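Local coordinates for protein Rna-directed RNA polymerase (Infectious pancreatic necrosis virus, PDB 3ZED) that catalyses the synthesis of viral RNA on an RNA template and probably occurs both free and covalently attached to the genomic RNA, at residues P576-N580 with E581-A585; T370-R373 with D374-N378. All coordinates share one frame; numbering follows the deposited sequence. Where two conformers were deposited one is given.

Overall arrangement
The chain meets interaction 2 first, along the second half of helix 364-377 in the palm domain, where each residue of 374-377 folds back by one helical turn onto residues 370-373. Some two hundred residues later comes interaction 1, where strand 573-578 gives way to helix 580-588 in the thumb domain. Both are local, closing a turn within one continuous run of chain, so they follow in series and neither nest nor cross. The centres of interactions 1 and 2 lie about 25 Å apart, their nearest atoms about 11 Å. Interaction 2 backs onto strands 382-386 and 389-394 and helix 524-533; interaction 1 joins the antiparallel sheet of strands 556-560, 563-568 and 573-578 to helices 143-156 and 604-621.

Interaction 1 of 2, residues P576-N580 with E581-A585; sequences PVLEN and ERLIA
Arg582 sets its CB 3.9 Å from CG of Leu578, the two side chains crossing at about a right angle. From there the arginine runs out extended from CG to NE, away from the leucine, and at its far end NE makes a weak, long ion pair with Asp559. Next in line, Leu583 presents its backbone to the leucine: CD2 of Leu578 lies 3.7 Å from the amide N of Leu583, and 4.2 Å from its CB. The same amide donates to Glu579 O (3.0 Å), the N-H pointing almost straight at the oxygen (161°). Both leucines turn into the interior, where Val619 of helix 604-621 touches each. Ile584 repeats the backbone bond one residue on, its N 2.9 Å from Asn580 O. Its CG1 lies 3.7 Å from OD1 of Asn580, whose CG is anti to the backbone N (chi1 -176°), beside the carbonyl carbon, which brings the amide obliquely across Ile584. Asn580 ND2 reaches Gln149 by a weak hydrogen bond, and Ile584 itself packs on helix 143-156. The carboxylate of Glu579, in the conformer given, is held apart from this turn by a salt bridge to Arg519 and a hydrogen bond to Ser564. The whole is a strand-to-helix junction in the thumb domain, with Glu579 at the N-cap of helix 580-588 and the preceding Leu578 folded against its first turn.

Interaction 2 of 2, residues T370-R373 with D374-N378; sequences TIIR and DSLDN
Ile372 lays its CG2 against CD1 of Leu376, 3.9 Å apart, the two side chains side by side and pointing the same way. In Ile372 the CG2 branch stands anti to the backbone N, on the side of its own carbonyl carbon, and this carries the methyl forward along the helix to the leucine. The backbone N of Leu376 donates to Ile372 O at 3.0 Å. Ile528 of helix 524-533 and Leu393 of strand 389-394 touch both side chains, making this the inner face of the helix.

On another flank Thr370 and Asp374 also run parallel, but their touch is slight, CG2 of Thr370 lying 4.1 Å from OD2 of Asp374. The threonine hydroxyl turns backward instead, to the carbonyl of Asp366, and Pro692 lies against both residues. Such i to i+4 pairing is the signature of an alpha-helix, here helix 364-377 of the palm domain, and each amide from Asp374 to Asp377 bonds to the carbonyl four residues before it.

Ser375 adds a second grip: its N lies 3.1 Å from Ile371 O, while OG, placed anti to the serine's own carbonyl carbon (chi1 -78°), gives the same oxygen a weak bond of 3.3 Å. Farther along, Asn378 N donates to Asp374 O at 3.0 Å, and its ND2 adds a weak, strongly bent bond (119°) to that oxygen. Arg373 turns back along the helix, where its NE bonds weakly to Met369 O and its NH2 makes a long, weak ion pair with Asp366.

Interaction 1 of 2, residues P576-N580 with E581-A585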
loop_
_atom_site.group_PDB
_atom_site.type_symbol
_atom_site.label_atom_id
_atom_site.label_comp_id
_atom_site.label_asym_id
_atom_site.label_seq_id
_atom_site.Cartn_x
_atom_site.Cartn_y
_atom_site.Cartn_z
ATOM N N PRO B 576 14.312 -15.138 9.502
ATOM C CA PRO B 576 13.761 -13.907 10.061
ATOM C C PRO B 576 13.123 -14.094 11.435
ATOM O O PRO B 576 12.544 -15.137 11.747
ATOM C CB PRO B 576 12.695 -13.512 9.045
ATOM C CG PRO B 576 12.202 -14.820 8.496
ATOM C CD PRO B 576 13.376 -15.762 8.536
ATOM N N VAL B 577 13.194 -13.037 12.228
ATOM C CA VAL B 577 12.485 -12.888 13.485
ATOM C C VAL B 577 11.897 -11.474 13.458
ATOM O O VAL B 577 12.578 -10.496 13.045
ATOM C CB VAL B 577 13.271 -13.192 14.799
ATOM C CG1 VAL B 577 13.700 -14.647 14.868
ATOM C CG2 VAL B 577 14.448 -12.235 15.031
ATOM N N LEU B 578 10.635 -11.363 13.868
ATOM C CA LEU B 578 9.980 -10.061 13.886
ATOM C C LEU B 578 10.779 -9.104 14.745
ATOM O O LEU B 578 11.207 -9.516 15.830
ATOM C CB LEU B 578 8.539 -10.197 14.428
ATOM C CG LEU B 578 7.684 -8.938 14.315
ATOM C CD1 LEU B 578 7.435 -8.560 12.831
ATOM C CD2 LEU B 578 6.379 -9.136 15.016
ATOM N N GLU B 579 11.010 -7.856 14.261
ATOM C CA GLU B 579 11.723 -6.825 15.017
ATOM C C GLU B 579 11.154 -6.772 16.435
ATOM O O GLU B 579 9.932 -6.786 16.590
ATOM C CB GLU B 579 11.601 -5.460 14.319
ATOM C CG GLU B 579 12.833 -4.581 14.492
ATOM C CD GLU B 579 14.086 -5.040 13.769
ATOM O OE1 GLU B 579 13.971 -5.847 12.821
ATOM O OE2 GLU B 579 15.193 -4.627 14.176
ATOM N N ASN B 580 12.026 -6.796 17.457
ATOM C CA ASN B 580 11.658 -6.846 18.881
ATOM C C ASN B 580 10.511 -5.894 19.307
ATOM O O ASN B 580 9.561 -6.360 19.944
ATOM C CB ASN B 580 12.865 -6.625 19.789
ATOM C CG ASN B 580 12.519 -6.779 21.265
ATOM O OD1 ASN B 580 12.044 -7.818 21.715
ATOM N ND2 ASN B 580 12.615 -5.707 22.020
ATOM N N GLU B 581 10.589 -4.605 18.964
ATOM C CA GLU B 581 9.572 -3.606 19.346
ATOM C C GLU B 581 8.179 -3.974 18.804
ATOM O O GLU B 581 7.193 -3.840 19.522
ATOM C CB GLU B 581 9.988 -2.214 18.854
ATOM C CG GLU B 581 9.400 -1.064 19.656
ATOM C CD GLU B 581 9.927 0.302 19.242
ATOM O OE1 GLU B 581 9.506 0.810 18.176
ATOM O OE2 GLU B 581 10.781 0.855 19.976
ATOM N N ARG B 582 8.108 -4.450 17.564
ATOM C CA ARG B 582 6.863 -4.910 16.936
ATOM C C ARG B 582 6.334 -6.176 17.628
ATOM O O ARG B 582 5.135 -6.286 17.868
ATOM C CB ARG B 582 7.091 -5.212 15.443
ATOM C CG ARG B 582 7.428 -3.983 14.639
ATOM C CD ARG B 582 7.441 -4.342 13.172
ATOM N NE ARG B 582 7.992 -3.235 12.397
ATOM C CZ ARG B 582 7.494 -2.801 11.247
ATOM N NH1 ARG B 582 6.426 -3.390 10.711
ATOM N NH2 ARG B 582 8.068 -1.788 10.609
ATOM N N LEU B 583 7.238 -7.120 17.951
ATOM C CA LEU B 583 6.897 -8.364 18.638
ATOM C C LEU B 583 6.268 -8.068 20.002
ATOM O O LEU B 583 5.191 -8.580 20.297
ATOM C CB LEU B 583 8.161 -9.241 18.802
ATOM C CG LEU B 583 7.988 -10.653 19.383
ATOM C CD1 LEU B 583 7.279 -11.591 18.382
ATOM C CD2 LEU B 583 9.344 -11.244 19.745
ATOM N N ILE B 584 6.909 -7.212 20.801
ATOM C CA ILE B 584 6.444 -6.812 22.136
ATOM C C ILE B 584 5.097 -6.068 22.044
ATOM O O ILE B 584 4.180 -6.430 22.776
ATOM C CB ILE B 584 7.528 -5.992 22.873
ATOM C CG1 ILE B 584 8.821 -6.820 23.112
ATOM C CG2 ILE B 584 7.029 -5.336 24.177
ATOM C CD1 ILE B 584 8.767 -8.046 24.106
ATOM N N ALA B 585 4.958 -5.094 21.130
ATOM C CA ALA B 585 3.704 -4.341 20.981
ATOM C C ALA B 585 2.535 -5.278 20.659
ATOM O O ALA B 585 1.463 -5.150 21.247
ATOM C CB ALA B 585 3.845 -3.277 19.893
#

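Interaction 2 of 2, residues T370-R373 with D374-N378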
loop_
_atom_site.group_PDB
_atom_site.type_symbol
_atom_site.label_atom_id
_atom_site.label_comp_id
_atom_site.label_asym_id
_atom_site.label_seq_id
_atom_site.Cartn_x
_atom_site.Cartn_y
_atom_site.Cartn_z
ATOM N N THR B 370 22.949 -13.070 2.058
ATOM C CA THR B 370 23.961 -13.448 1.062
ATOM C C THR B 370 24.327 -12.202 0.229
ATOM O O THR B 370 25.503 -11.920 0.047
ATOM C CB THR B 370 23.457 -14.623 0.189
ATOM O OG1 THR B 370 23.259 -15.755 1.033
ATOM C CG2 THR B 370 24.439 -15.011 -0.917
ATOM N N ILE B 371 23.315 -11.441 -0.232
ATOM C CA ILE B 371 23.515 -10.220 -1.023
ATOM C C ILE B 371 24.307 -9.199 -0.177
ATOM O O ILE B 371 25.286 -8.648 -0.682
ATOM C CB ILE B 371 22.171 -9.652 -1.576
ATOM C CG1 ILE B 371 21.620 -10.566 -2.708
ATOM C CG2 ILE B 371 22.345 -8.217 -2.101
ATOM C CD1 ILE B 371 20.091 -10.562 -2.825
ATOM N N ILE B 372 23.936 -9.016 1.111
ATOM C CA ILE B 372 24.613 -8.095 2.036
ATOM C C ILE B 372 26.078 -8.522 2.263
ATOM O O ILE B 372 26.979 -7.686 2.147
ATOM C CB ILE B 372 23.831 -7.946 3.376
ATOM C CG1 ILE B 372 22.530 -7.114 3.164
ATOM C CG2 ILE B 372 24.715 -7.348 4.508
ATOM C CD1 ILE B 372 21.536 -7.125 4.386
ATOM N N ARG B 373 26.308 -9.811 2.564
ATOM C CA ARG B 373 27.647 -10.355 2.837
ATOM C C ARG B 373 28.569 -10.222 1.622
ATOM O O ARG B 373 29.718 -9.810 1.791
ATOM C CB ARG B 373 27.580 -11.811 3.329
ATOM C CG ARG B 373 27.121 -11.915 4.802
ATOM C CD ARG B 373 27.035 -13.355 5.278
ATOM N NE ARG B 373 25.766 -13.975 4.885
ATOM C CZ ARG B 373 25.449 -15.261 5.057
ATOM N NH1 ARG B 373 26.320 -16.101 5.613
ATOM N NH2 ARG B 373 24.262 -15.716 4.668
ATOM N N ASP B 374 28.062 -10.512 0.404
ATOM C CA ASP B 374 28.837 -10.375 -0.828
ATOM C C ASP B 374 29.216 -8.905 -1.060
ATOM O O ASP B 374 30.353 -8.629 -1.443
ATOM C CB ASP B 374 28.082 -10.966 -2.051
ATOM C CG ASP B 374 27.904 -12.488 -2.046
ATOM O OD1 ASP B 374 28.337 -13.145 -1.054
ATOM O OD2 ASP B 374 27.315 -13.022 -3.016
ATOM N N SER B 375 28.297 -7.970 -0.765
ATOM C CA SER B 375 28.553 -6.542 -0.898
ATOM C C SER B 375 29.697 -6.114 0.011
ATOM O O SER B 375 30.629 -5.449 -0.457
ATOM C CB SER B 375 27.298 -5.728 -0.592
ATOM O OG SER B 375 26.421 -5.765 -1.705
ATOM N N LEU B 376 29.641 -6.523 1.295
ATOM C CA LEU B 376 30.660 -6.201 2.299
ATOM C C LEU B 376 32.035 -6.787 1.920
ATOM O O LEU B 376 33.040 -6.089 2.082
ATOM C CB LEU B 376 30.239 -6.678 3.695
ATOM C CG LEU B 376 29.050 -5.926 4.336
ATOM C CD1 LEU B 376 28.490 -6.720 5.486
ATOM C CD2 LEU B 376 29.434 -4.478 4.787
ATOM N N ASP B 377 32.073 -8.044 1.385
ATOM C CA ASP B 377 33.318 -8.697 0.964
ATOM C C ASP B 377 33.934 -8.004 -0.247
ATOM O O ASP B 377 35.161 -7.963 -0.359
ATOM C CB ASP B 377 33.092 -10.195 0.639
ATOM C CG ASP B 377 32.581 -11.066 1.781
ATOM O OD1 ASP B 377 32.495 -10.559 2.935
ATOM O OD2 ASP B 377 32.233 -12.245 1.518
ATOM N N ASN B 378 33.091 -7.493 -1.164
ATOM C CA ASN B 378 33.534 -6.838 -2.394
ATOM C C ASN B 378 33.616 -5.300 -2.235
ATOM O O ASN B 378 33.926 -4.599 -3.200
ATOM C CB ASN B 378 32.607 -7.222 -3.543
ATOM C CG ASN B 378 32.727 -8.673 -3.945
ATOM O OD1 ASN B 378 33.813 -9.163 -4.282
ATOM N ND2 ASN B 378 31.612 -9.389 -3.940
#